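Local atomic coordinates of putative hemin ABC transport system, membrane protein (Burkholderia cenocepacia J2315, PDB entry 5B57), a protein that probably forms the membrane-spanning permease subunit of an ABC importer that carries heme across the inner membrane. Residues Val171-Gly176 with Leu301-Gly306; Val260-Ala265 with Lys287-Val292; Ala181-Arg186 with Ile204-Leu209. One frame throughout, in Å; residues are numbered along the deposited sequence.

Contact 1. Residues Val171-Gly176 with Leu301-Gly306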
ATOM      1  N   VAL A 171       3.491 -27.097 -24.078  1.00 37.96           N
ATOM      2  CA  VAL A 171       2.340 -26.533 -24.782  1.00 40.20           C
ATOM      3  C   VAL A 171       1.134 -26.435 -23.854  1.00 39.01           C
ATOM      4  O   VAL A 171       0.375 -25.463 -23.912  1.00 39.31           O
ATOM      5  CB  VAL A 171       2.040 -27.351 -26.055  1.00 34.70           C
ATOM      6  CG1 VAL A 171       0.727 -26.940 -26.685  1.00 35.23           C
ATOM      7  CG2 VAL A 171       3.163 -27.173 -27.053  1.00 36.65           C
ATOM      8  N   ALA A 172       0.949 -27.417 -22.966  1.00 38.29           N
ATOM      9  CA  ALA A 172      -0.144 -27.336 -21.995  1.00 28.45           C
ATOM     10  C   ALA A 172       0.070 -26.180 -21.032  1.00 32.90           C
ATOM     11  O   ALA A 172      -0.834 -25.372 -20.819  1.00 34.97           O
ATOM     12  CB  ALA A 172      -0.279 -28.650 -21.227  1.00 28.76           C
ATOM     13  N   ALA A 173       1.269 -26.085 -20.441  1.00 30.74           N
ATOM     14  CA  ALA A 173       1.586 -24.992 -19.517  1.00 28.07           C
ATOM     15  C   ALA A 173       1.408 -23.634 -20.186  1.00 29.57           C
ATOM     16  O   ALA A 173       0.958 -22.668 -19.548  1.00 27.58           O
ATOM     17  CB  ALA A 173       3.022 -25.156 -18.996  1.00 24.48           C
ATOM     18  N   PHE A 174       1.732 -23.552 -21.476  1.00 30.98           N
ATOM     19  CA  PHE A 174       1.643 -22.283 -22.170  1.00 31.69           C
ATOM     20  C   PHE A 174       0.189 -21.900 -22.417  1.00 33.42           C
ATOM     21  O   PHE A 174      -0.177 -20.726 -22.281  1.00 33.88           O
ATOM     22  CB  PHE A 174       2.440 -22.369 -23.472  1.00 32.95           C
ATOM     23  CG  PHE A 174       2.651 -21.047 -24.139  1.00 32.41           C
ATOM     24  CD1 PHE A 174       3.390 -20.053 -23.522  1.00 30.79           C
ATOM     25  CD2 PHE A 174       2.124 -20.798 -25.404  1.00 34.34           C
ATOM     26  CE1 PHE A 174       3.593 -18.819 -24.158  1.00 32.35           C
ATOM     27  CE2 PHE A 174       2.328 -19.554 -26.055  1.00 34.18           C
ATOM     28  CZ  PHE A 174       3.056 -18.571 -25.435  1.00 32.78           C
ATOM     29  N   ALA A 175      -0.661 -22.872 -22.772  1.00 34.20           N
ATOM     30  CA  ALA A 175      -2.072 -22.563 -22.983  1.00 27.73           C
ATOM     31  C   ALA A 175      -2.745 -22.162 -21.677  1.00 33.41           C
ATOM     32  O   ALA A 175      -3.420 -21.131 -21.609  1.00 35.41           O
ATOM     33  CB  ALA A 175      -2.787 -23.751 -23.603  1.00 29.01           C
ATOM     34  N   GLY A 176      -2.546 -22.944 -20.622  1.00 25.69           N
ATOM     35  CA  GLY A 176      -3.088 -22.565 -19.331  1.00 42.17           C
ATOM     36  C   GLY A 176      -2.547 -21.233 -18.849  1.00 39.53           C
ATOM     37  O   GLY A 176      -3.285 -20.410 -18.289  1.00 40.33           O
ATOM     38  N   LEU A 301       8.308 -19.208 -20.630  1.00 24.80           N
ATOM     39  CA  LEU A 301       9.457 -19.624 -19.823  1.00 25.60           C
ATOM     40  C   LEU A 301       9.070 -20.626 -18.748  1.00 27.58           C
ATOM     41  O   LEU A 301       9.736 -21.653 -18.576  1.00 27.53           O
ATOM     42  CB  LEU A 301      10.111 -18.409 -19.183  1.00 24.43           C
ATOM     43  CG  LEU A 301      10.851 -17.614 -20.237  1.00 24.45           C
ATOM     44  CD1 LEU A 301      11.264 -16.227 -19.726  1.00 23.65           C
ATOM     45  CD2 LEU A 301      12.039 -18.452 -20.655  1.00 25.04           C
ATOM     46  N   VAL A 302       8.020 -20.318 -17.989  1.00 27.50           N
ATOM     47  CA  VAL A 302       7.508 -21.261 -17.008  1.00 25.87           C
ATOM     48  C   VAL A 302       7.182 -22.580 -17.680  1.00 28.93           C
ATOM     49  O   VAL A 302       7.264 -23.630 -17.046  1.00 29.50           O
ATOM     50  CB  VAL A 302       6.285 -20.655 -16.298  1.00 24.56           C
ATOM     51  CG1 VAL A 302       5.937 -21.443 -15.059  1.00 25.51           C
ATOM     52  CG2 VAL A 302       6.588 -19.247 -15.909  1.00 25.39           C
ATOM     53  N   SER A 303       6.854 -22.552 -18.981  1.00 32.20           N
ATOM     54  CA  SER A 303       6.430 -23.757 -19.694  1.00 36.82           C
ATOM     55  C   SER A 303       7.518 -24.803 -19.740  1.00 41.67           C
ATOM     56  O   SER A 303       7.221 -26.005 -19.810  1.00 49.07           O
ATOM     57  CB  SER A 303       6.019 -23.427 -21.125  1.00 39.87           C
ATOM     58  OG  SER A 303       4.684 -22.948 -21.158  1.00 44.95           O
ATOM     59  N   CYS A 304       8.772 -24.389 -19.716  1.00 38.42           N
ATOM     60  CA  CYS A 304       9.834 -25.354 -19.861  1.00 38.38           C
ATOM     61  C   CYS A 304      10.909 -25.209 -18.806  1.00 34.38           C
ATOM     62  O   CYS A 304      11.911 -25.932 -18.863  1.00 35.81           O
ATOM     63  CB  CYS A 304      10.442 -25.236 -21.249  1.00 41.65           C
ATOM     64  SG  CYS A 304      11.027 -23.591 -21.512  1.00 43.50           S
ATOM     65  N   ALA A 305      10.730 -24.316 -17.837  1.00 28.61           N
ATOM     66  CA  ALA A 305      11.635 -24.225 -16.704  1.00 27.03           C
ATOM     67  C   ALA A 305      10.984 -24.519 -15.366  1.00 26.79           C
ATOM     68  O   ALA A 305      11.701 -24.864 -14.420  1.00 25.97           O
ATOM     69  CB  ALA A 305      12.266 -22.827 -16.621  1.00 27.37           C
ATOM     70  N   GLY A 306       9.668 -24.372 -15.250  1.00 26.01           N
ATOM     71  CA  GLY A 306       8.993 -24.588 -13.992  1.00 25.74           C
ATOM     72  C   GLY A 306       8.913 -23.304 -13.199  1.00 26.14           C
ATOM     73  O   GLY A 306       8.914 -22.224 -13.777  1.00 25.76           O
TER
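Ala-173 and Ser-303 bring their helices close together, with their CA atoms 5.0 Å apart. Residues 171-176 run inside helix 168-188, whereas 301-306 form the closing turn of helix 283-305. There Leu-301 O accepts both Cys-304 N and Ala-305 N, and Gly-306 then leaves the helix with a positive phi of 90°. At the closest point the side chains are small, Ala-173 and Ser-303, with Phe-174 beside them. Ala-173 CB points at the other helix and lies 3.7 Å from Ser-303 CA. Ser-303 OG, set beside its own backbone N (chi1 -82°), reaches over the backbone at Ala-173 and Phe-174. It comes 3.0 Å from Phe-174 N, but at an angle too poor for a hydrogen bond. Instead the buried hydroxyl has hydrogen-bond acceptors in Gly-299 O of its own helix and Pro-170 O across the gap; its single hydrogen must be shared or alternate between them, so it can tie the helices together. Phe-174 CB lies 3.3 Å from Ser-303 OG, nearer than the ring, which turns an edge to that oxygen and packs on Leu-296, Ala-300 and Cys-251. Ala-145 touches Ala-173 and Val-302. This is close helix-helix packing through small residues in the transmembrane helix bundle of a FecCD-family permease.

Contact 2. Residues Val260-Ala265 with Lys287-Val292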
ATOM      1  N   VAL A 260      10.250  -3.109 -25.152  1.00 35.10           N
ATOM      2  CA  VAL A 260      11.131  -2.063 -25.670  1.00 36.48           C
ATOM      3  C   VAL A 260      10.337  -0.984 -26.409  1.00 40.05           C
ATOM      4  O   VAL A 260      10.623   0.214 -26.289  1.00 41.15           O
ATOM      5  CB  VAL A 260      12.208  -2.655 -26.595  1.00 35.02           C
ATOM      6  CG1 VAL A 260      13.069  -1.544 -27.149  1.00 34.87           C
ATOM      7  CG2 VAL A 260      13.065  -3.697 -25.874  1.00 34.81           C
ATOM      8  N   ARG A 261       9.340  -1.390 -27.199  1.00 61.97           N
ATOM      9  CA  ARG A 261       8.515  -0.409 -27.895  1.00 64.00           C
ATOM     10  C   ARG A 261       7.670   0.434 -26.948  1.00 58.54           C
ATOM     11  O   ARG A 261       6.871   1.238 -27.436  1.00 58.05           O
ATOM     12  CB  ARG A 261       7.610  -1.105 -28.916  1.00 72.19           C
ATOM     13  CG  ARG A 261       8.228  -1.352 -30.317  1.00 82.30           C
ATOM     14  CD  ARG A 261       9.605  -2.077 -30.311  1.00 88.92           C
ATOM     15  NE  ARG A 261      10.206  -2.153 -31.652  1.00 99.94           N
ATOM     16  CZ  ARG A 261      11.464  -2.521 -31.919  1.00106.51           C
ATOM     17  NH1 ARG A 261      12.295  -2.855 -30.939  1.00106.67           N
ATOM     18  NH2 ARG A 261      11.900  -2.550 -33.176  1.00111.09           N
ATOM     19  N   GLU A 262       7.816   0.264 -25.619  1.00 54.78           N
ATOM     20  CA  GLU A 262       7.050   0.986 -24.604  1.00 50.18           C
ATOM     21  C   GLU A 262       7.959   1.629 -23.557  1.00 48.05           C
ATOM     22  O   GLU A 262       7.491   2.002 -22.471  1.00 44.92           O
ATOM     23  CB  GLU A 262       6.049   0.055 -23.911  1.00 48.95           C
ATOM     24  CG  GLU A 262       5.021  -0.606 -24.834  1.00 51.26           C
ATOM     25  CD  GLU A 262       4.008   0.382 -25.399  1.00 50.74           C
ATOM     26  OE1 GLU A 262       3.763   1.413 -24.738  1.00 47.73           O
ATOM     27  OE2 GLU A 262       3.463   0.135 -26.503  1.00 53.07           O
ATOM     28  N   ARG A 263       9.248   1.775 -23.856  1.00 49.90           N
ATOM     29  CA  ARG A 263      10.180   2.269 -22.849  1.00 48.63           C
ATOM     30  C   ARG A 263       9.949   3.740 -22.525  1.00 45.39           C
ATOM     31  O   ARG A 263      10.221   4.167 -21.403  1.00 44.53           O
ATOM     32  CB  ARG A 263      11.623   2.039 -23.305  1.00 52.81           C
ATOM     33  CG  ARG A 263      11.965   2.670 -24.641  1.00 58.16           C
ATOM     34  CD  ARG A 263      13.187   2.008 -25.255  1.00 65.10           C
ATOM     35  NE  ARG A 263      13.586   2.621 -26.522  1.00 67.72           N
ATOM     36  CZ  ARG A 263      14.734   2.352 -27.121  1.00 72.65           C
ATOM     37  NH1 ARG A 263      15.569   1.491 -26.552  1.00 73.90           N
ATOM     38  NH2 ARG A 263      15.049   2.937 -28.272  1.00 76.82           N
ATOM     39  N   ASP A 264       9.457   4.531 -23.477  1.00 44.05           N
ATOM     40  CA  ASP A 264       9.237   5.941 -23.193  1.00 40.55           C
ATOM     41  C   ASP A 264       7.921   6.147 -22.457  1.00 37.21           C
ATOM     42  O   ASP A 264       7.874   6.839 -21.430  1.00 34.41           O
ATOM     43  CB  ASP A 264       9.265   6.749 -24.488  1.00 42.98           C
ATOM     44  CG  ASP A 264      10.644   6.783 -25.129  1.00 46.14           C
ATOM     45  OD1 ASP A 264      11.652   6.915 -24.399  1.00 45.71           O
ATOM     46  OD2 ASP A 264      10.710   6.679 -26.371  1.00 49.37           O
ATOM     47  N   ALA A 265       6.845   5.527 -22.961  1.00 37.01           N
ATOM     48  CA  ALA A 265       5.555   5.599 -22.284  1.00 33.58           C
ATOM     49  C   ALA A 265       5.664   5.144 -20.831  1.00 31.33           C
ATOM     50  O   ALA A 265       5.079   5.765 -19.931  1.00 28.08           O
ATOM     51  CB  ALA A 265       4.531   4.764 -23.040  1.00 34.14           C
ATOM     52  N   LYS A 287      -1.270  -0.282 -20.296  1.00 39.42           N
ATOM     53  CA  LYS A 287      -1.429  -1.388 -19.362  1.00 41.55           C
ATOM     54  C   LYS A 287      -1.646  -2.706 -20.107  1.00 45.67           C
ATOM     55  O   LYS A 287      -0.994  -3.707 -19.806  1.00 46.30           O
ATOM     56  CB  LYS A 287      -2.570  -1.086 -18.391  1.00 42.93           C
ATOM     57  CG  LYS A 287      -2.282   0.123 -17.504  1.00 43.17           C
ATOM     58  CD  LYS A 287      -3.358   0.393 -16.424  1.00 46.58           C
ATOM     59  CE  LYS A 287      -2.836   1.385 -15.347  1.00 48.29           C
ATOM     60  NZ  LYS A 287      -3.695   1.624 -14.125  1.00 48.76           N
ATOM     61  N   ARG A 288      -2.504  -2.717 -21.125  1.00 48.57           N
ATOM     62  CA  ARG A 288      -2.803  -3.984 -21.781  1.00 39.46           C
ATOM     63  C   ARG A 288      -1.627  -4.484 -22.607  1.00 40.64           C
ATOM     64  O   ARG A 288      -1.412  -5.688 -22.690  1.00 43.36           O
ATOM     65  CB  ARG A 288      -4.072  -3.850 -22.633  1.00 41.90           C
ATOM     66  CG  ARG A 288      -4.341  -5.009 -23.590  1.00 61.08           C
ATOM     67  CD  ARG A 288      -5.670  -4.856 -24.379  1.00 64.05           C
ATOM     68  NE  ARG A 288      -6.240  -6.174 -24.712  1.00 69.52           N
ATOM     69  CZ  ARG A 288      -7.424  -6.383 -25.299  1.00 72.81           C
ATOM     70  NH1 ARG A 288      -7.834  -7.628 -25.537  1.00 77.14           N
ATOM     71  NH2 ARG A 288      -8.203  -5.360 -25.654  1.00 71.56           N
ATOM     72  N   ARG A 289      -0.829  -3.596 -23.191  1.00 42.56           N
ATOM     73  CA  ARG A 289       0.245  -4.057 -24.068  1.00 40.95           C
ATOM     74  C   ARG A 289       1.378  -4.682 -23.274  1.00 45.18           C
ATOM     75  O   ARG A 289       1.951  -5.687 -23.696  1.00 48.51           O
ATOM     76  CB  ARG A 289       0.742  -2.904 -24.945  1.00 62.09           C
ATOM     77  CG  ARG A 289      -0.125  -2.760 -26.196  1.00 65.40           C
ATOM     78  CD  ARG A 289       0.373  -1.738 -27.205  1.00 65.97           C
ATOM     79  NE  ARG A 289       0.317  -0.374 -26.674  1.00 65.30           N
ATOM     80  CZ  ARG A 289       0.139   0.724 -27.411  1.00 68.00           C
ATOM     81  NH1 ARG A 289       0.109   1.914 -26.819  1.00 65.64           N
ATOM     82  NH2 ARG A 289      -0.020   0.634 -28.732  1.00 72.68           N
ATOM     83  N   VAL A 290       1.689  -4.126 -22.105  1.00 21.61           N
ATOM     84  CA  VAL A 290       2.695  -4.718 -21.225  1.00 20.19           C
ATOM     85  C   VAL A 290       2.242  -6.089 -20.722  1.00 22.62           C
ATOM     86  O   VAL A 290       2.986  -7.078 -20.804  1.00 26.10           O
ATOM     87  CB  VAL A 290       2.997  -3.756 -20.070  1.00 17.83           C
ATOM     88  CG1 VAL A 290       3.991  -4.362 -19.117  1.00 17.49           C
ATOM     89  CG2 VAL A 290       3.500  -2.453 -20.642  1.00 18.20           C
ATOM     90  N   LEU A 291       1.013  -6.173 -20.203  1.00 20.36           N
ATOM     91  CA  LEU A 291       0.498  -7.447 -19.682  1.00 20.27           C
ATOM     92  C   LEU A 291       0.531  -8.564 -20.733  1.00 22.15           C
ATOM     93  O   LEU A 291       1.035  -9.666 -20.474  1.00 22.28           O
ATOM     94  CB  LEU A 291      -0.914  -7.246 -19.159  1.00 18.68           C
ATOM     95  CG  LEU A 291      -0.837  -6.331 -17.951  1.00 15.19           C
ATOM     96  CD1 LEU A 291      -2.216  -6.164 -17.375  1.00 15.30           C
ATOM     97  CD2 LEU A 291       0.143  -6.935 -16.940  1.00 14.90           C
ATOM     98  N   VAL A 292      -0.011  -8.306 -21.924  1.00 22.43           N
ATOM     99  CA  VAL A 292       0.082  -9.322 -22.964  1.00 22.54           C
ATOM    100  C   VAL A 292       1.544  -9.602 -23.315  1.00 23.52           C
ATOM    101  O   VAL A 292       1.910 -10.755 -23.568  1.00 25.21           O
ATOM    102  CB  VAL A 292      -0.762  -8.933 -24.198  1.00 22.71           C
ATOM    103  CG1 VAL A 292      -0.367  -7.635 -24.683  1.00 25.64           C
ATOM    104  CG2 VAL A 292      -0.507  -9.855 -25.320  1.00 23.43           C
TER
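Glu-262 and Arg-289 make a salt bridge, with OE2 3.2 Å from NE, and it depends on charge rather than on a directed hydrogen bond. The carboxylate oxygen stands over one face of the guanidinium, 3.1 Å above its plane and displaced toward the rim, so no N-H is aimed at it. Arg-289 CZ is 3.5 Å from Glu-262 OE2, and NH1 of that arginine is 3.8 Å from the same oxygen. The two flat groups are turned 34° from each other, while the side chains as a whole cross at about a right angle. Both chains are bent on the way, Glu-262 at chi2 and Arg-289 at chi3 (-66°).

The backbones stay well separated, the nearest CA atoms being those of Glu-262 and Val-290, at 7.9 Å. Glu-262 occupies the N-cap position of helix 263-269, in the short link that follows helix 242-260, and Arg-289 lies early in helix 283-305. Short helices between these two long ones are a feature of type II ABC importers such as BtuC, where they meet the ATPase. In keeping with this, Asp-264 and Ala-265 each pack against an aromatic side chain of a different protein in the assembly, probably that ATPase.

Apolar packing flanks the charged pair. Glu-262 and Ala-265 lean on Leu-286, and Arg-289 rests against Pro-282. A second salt bridge of the same region joins Lys-287 NZ to Glu-273 OE1, while Val-290 and Leu-291 of the same turns pack against helix 94-128.

Contact 3. Residues Ala181-Arg186 with Ile204-Leu209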
ATOM      1  N   ALA A 181      -4.102 -16.012 -17.492  1.00 36.72           N
ATOM      2  CA  ALA A 181      -3.665 -14.622 -17.597  1.00 35.79           C
ATOM      3  C   ALA A 181      -4.673 -13.790 -18.369  1.00 28.25           C
ATOM      4  O   ALA A 181      -4.843 -12.610 -18.069  1.00 36.42           O
ATOM      5  CB  ALA A 181      -2.295 -14.538 -18.253  1.00 25.73           C
ATOM      6  N   ALA A 182      -5.364 -14.392 -19.344  1.00 29.69           N
ATOM      7  CA  ALA A 182      -6.418 -13.700 -20.085  1.00 35.98           C
ATOM      8  C   ALA A 182      -7.733 -13.641 -19.302  1.00 37.58           C
ATOM      9  O   ALA A 182      -8.475 -12.649 -19.395  1.00 33.92           O
ATOM     10  CB  ALA A 182      -6.635 -14.380 -21.436  1.00 33.06           C
ATOM     11  N   LEU A 183      -8.046 -14.694 -18.536  1.00 32.14           N
ATOM     12  CA  LEU A 183      -9.264 -14.673 -17.742  1.00 33.10           C
ATOM     13  C   LEU A 183      -9.176 -13.613 -16.650  1.00 32.35           C
ATOM     14  O   LEU A 183     -10.122 -12.848 -16.451  1.00 38.45           O
ATOM     15  CB  LEU A 183      -9.537 -16.065 -17.169  1.00 32.86           C
ATOM     16  CG  LEU A 183     -10.506 -16.268 -15.988  1.00 33.94           C
ATOM     17  CD1 LEU A 183     -11.914 -15.745 -16.279  1.00 35.60           C
ATOM     18  CD2 LEU A 183     -10.554 -17.725 -15.533  1.00 33.11           C
ATOM     19  N   VAL A 184      -8.024 -13.516 -15.972  1.00 45.69           N
ATOM     20  CA  VAL A 184      -7.832 -12.505 -14.928  1.00 42.87           C
ATOM     21  C   VAL A 184      -7.998 -11.099 -15.497  1.00 42.51           C
ATOM     22  O   VAL A 184      -8.629 -10.238 -14.881  1.00 43.95           O
ATOM     23  CB  VAL A 184      -6.460 -12.687 -14.250  1.00 27.58           C
ATOM     24  CG1 VAL A 184      -6.161 -11.518 -13.318  1.00 26.99           C
ATOM     25  CG2 VAL A 184      -6.459 -13.942 -13.459  1.00 26.92           C
ATOM     26  N   TYR A 185      -7.444 -10.851 -16.686  1.00 42.16           N
ATOM     27  CA  TYR A 185      -7.617  -9.559 -17.339  1.00 43.95           C
ATOM     28  C   TYR A 185      -9.092  -9.238 -17.574  1.00 44.87           C
ATOM     29  O   TYR A 185      -9.556  -8.144 -17.246  1.00 45.28           O
ATOM     30  CB  TYR A 185      -6.850  -9.530 -18.659  1.00 47.60           C
ATOM     31  CG  TYR A 185      -6.978  -8.200 -19.366  1.00 53.21           C
ATOM     32  CD1 TYR A 185      -6.150  -7.135 -19.041  1.00 54.31           C
ATOM     33  CD2 TYR A 185      -7.949  -7.993 -20.332  1.00 57.43           C
ATOM     34  CE1 TYR A 185      -6.277  -5.901 -19.676  1.00 57.25           C
ATOM     35  CE2 TYR A 185      -8.082  -6.765 -20.968  1.00 60.21           C
ATOM     36  CZ  TYR A 185      -7.245  -5.720 -20.634  1.00 60.13           C
ATOM     37  OH  TYR A 185      -7.360  -4.488 -21.255  1.00 63.60           O
ATOM     38  N   ARG A 186      -9.850 -10.174 -18.153  1.00 46.64           N
ATOM     39  CA  ARG A 186     -11.262  -9.894 -18.410  1.00 50.21           C
ATOM     40  C   ARG A 186     -12.031  -9.590 -17.125  1.00 48.52           C
ATOM     41  O   ARG A 186     -12.907  -8.713 -17.118  1.00 49.50           O
ATOM     42  CB  ARG A 186     -11.917 -11.053 -19.154  1.00 54.13           C
ATOM     43  CG  ARG A 186     -12.360 -10.678 -20.563  1.00 58.52           C
ATOM     44  CD  ARG A 186     -13.495  -9.633 -20.582  1.00 62.58           C
ATOM     45  NE  ARG A 186     -14.800 -10.212 -20.231  1.00 66.25           N
ATOM     46  CZ  ARG A 186     -15.646 -10.791 -21.091  1.00 70.08           C
ATOM     47  NH1 ARG A 186     -15.359 -10.889 -22.387  1.00 71.82           N
ATOM     48  NH2 ARG A 186     -16.794 -11.286 -20.649  1.00 71.55           N
ATOM     49  N   ILE A 204      -5.976 -12.637  -7.142  1.00 32.05           N
ATOM     50  CA  ILE A 204      -6.159 -13.375  -5.887  1.00 32.61           C
ATOM     51  C   ILE A 204      -7.272 -14.408  -6.030  1.00 33.00           C
ATOM     52  O   ILE A 204      -7.149 -15.552  -5.573  1.00 32.09           O
ATOM     53  CB  ILE A 204      -6.458 -12.421  -4.713  1.00 34.80           C
ATOM     54  CG1 ILE A 204      -5.415 -11.309  -4.575  1.00 35.81           C
ATOM     55  CG2 ILE A 204      -6.585 -13.241  -3.429  1.00 36.52           C
ATOM     56  CD1 ILE A 204      -3.992 -11.783  -4.743  1.00 39.51           C
ATOM     57  N   ALA A 205      -8.380 -14.017  -6.661  1.00 34.59           N
ATOM     58  CA  ALA A 205      -9.520 -14.917  -6.741  1.00 33.99           C
ATOM     59  C   ALA A 205      -9.276 -16.023  -7.758  1.00 35.19           C
ATOM     60  O   ALA A 205      -9.580 -17.192  -7.480  1.00 38.20           O
ATOM     61  CB  ALA A 205     -10.791 -14.127  -7.058  1.00 33.44           C
ATOM     62  N   ILE A 206      -8.704 -15.698  -8.926  1.00 31.94           N
ATOM     63  CA  ILE A 206      -8.488 -16.765  -9.899  1.00 31.09           C
ATOM     64  C   ILE A 206      -7.354 -17.667  -9.444  1.00 31.88           C
ATOM     65  O   ILE A 206      -7.379 -18.878  -9.700  1.00 32.63           O
ATOM     66  CB  ILE A 206      -8.251 -16.205 -11.306  1.00 30.48           C
ATOM     67  CG1 ILE A 206      -9.522 -15.527 -11.824  1.00 30.40           C
ATOM     68  CG2 ILE A 206      -7.837 -17.321 -12.265  1.00 30.34           C
ATOM     69  CD1 ILE A 206     -10.624 -16.500 -12.182  1.00 29.94           C
ATOM     70  N   ASN A 207      -6.382 -17.120  -8.704  1.00 31.92           N
ATOM     71  CA  ASN A 207      -5.323 -17.951  -8.124  1.00 32.16           C
ATOM     72  C   ASN A 207      -5.831 -18.929  -7.075  1.00 30.56           C
ATOM     73  O   ASN A 207      -5.232 -20.004  -6.907  1.00 28.83           O
ATOM     74  CB  ASN A 207      -4.249 -17.095  -7.473  1.00 34.80           C
ATOM     75  CG  ASN A 207      -3.140 -16.801  -8.402  1.00 39.44           C
ATOM     76  OD1 ASN A 207      -3.010 -17.445  -9.443  1.00 39.46           O
ATOM     77  ND2 ASN A 207      -2.316 -15.821  -8.050  1.00 42.95           N
ATOM     78  N   ALA A 208      -6.854 -18.530  -6.297  1.00 30.80           N
ATOM     79  CA  ALA A 208      -7.450 -19.428  -5.318  1.00 29.32           C
ATOM     80  C   ALA A 208      -8.099 -20.611  -6.004  1.00 30.62           C
ATOM     81  O   ALA A 208      -7.958 -21.749  -5.550  1.00 31.32           O
ATOM     82  CB  ALA A 208      -8.483 -18.689  -4.486  1.00 27.76           C
ATOM     83  N   LEU A 209      -8.784 -20.358  -7.121  1.00 32.29           N
ATOM     84  CA  LEU A 209      -9.527 -21.389  -7.846  1.00 34.39           C
ATOM     85  C   LEU A 209      -8.588 -22.367  -8.545  1.00 33.09           C
ATOM     86  O   LEU A 209      -8.802 -23.576  -8.446  1.00 33.64           O
ATOM     87  CB  LEU A 209     -10.507 -20.696  -8.811  1.00 37.70           C
ATOM     88  CG  LEU A 209     -11.402 -21.305  -9.895  1.00 38.86           C
ATOM     89  CD1 LEU A 209     -12.547 -22.067  -9.297  1.00 39.52           C
ATOM     90  CD2 LEU A 209     -11.936 -20.177 -10.750  1.00 39.18           C
TER
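Leu-183, Val-184 and Ile-206 form an apolar helix-to-helix contact within the transmembrane bundle of this FecCD-type permease. It joins helix 168-188 to helix 196-220, the next helix along the chain. The backbones approach most closely at Val-184 and Ile-206, whose CA atoms are 6.6 Å apart, and no hydrogen bond crosses between the segments. Ile-206 carries all of the touching on its side and is directed at the other helix, meeting Val-184 with its base and Leu-183 with its tip. Leu-183 lies on the surface, whereas Val-184 and Ile-206 are buried.

Other faces of the same turns bind the contact into its surroundings. On helix 196-220, Ile-204 and Ala-205 pack on Phe-372 of the second subunit, while Ala-208 meets Phe-310 of that subunit, so this helix also takes part in the dimer interface. On helix 168-188, Ala-181 touches Ala-295 and Tyr-185 touches Arg-288, both of helix 283-305.

Val-184 and Ile-206 lie alongside each other, running in opposite directions. Leu-183 comes at a slant and closes on the far end of the isoleucine, its CD2 3.6 Å from Ile-206 CD1; a chi2 of -72° swings that methyl over to the leucine. Val-184 CG2 seats itself at the fork of the isoleucine, 3.6 Å from Ile-206 CB and 3.8 Å from each of its branches, CG1 and CG2.

In the fold
Helices 283-305 and 168-188 connect the three contacts. Contact 2 uses the early turns of helix 283-305 and contact 1 its last turn, with centres about 22 Å apart; contacts 1 and 3 lie along helix 168-188, centres about 17 Å apart. Contacts 2 and 3 have centres about 21 Å apart yet touch where Arg-288 CD packs 3.6 Å from Tyr-185 OH, so the two shared helices meet again away from the crossing at contact 1. Contact 1 is buried in the subunit, contact 2 lies at its surface beside the partner protein, and contact 3 lies beside the second subunit. In related type II importers the translocation path runs between the two subunits.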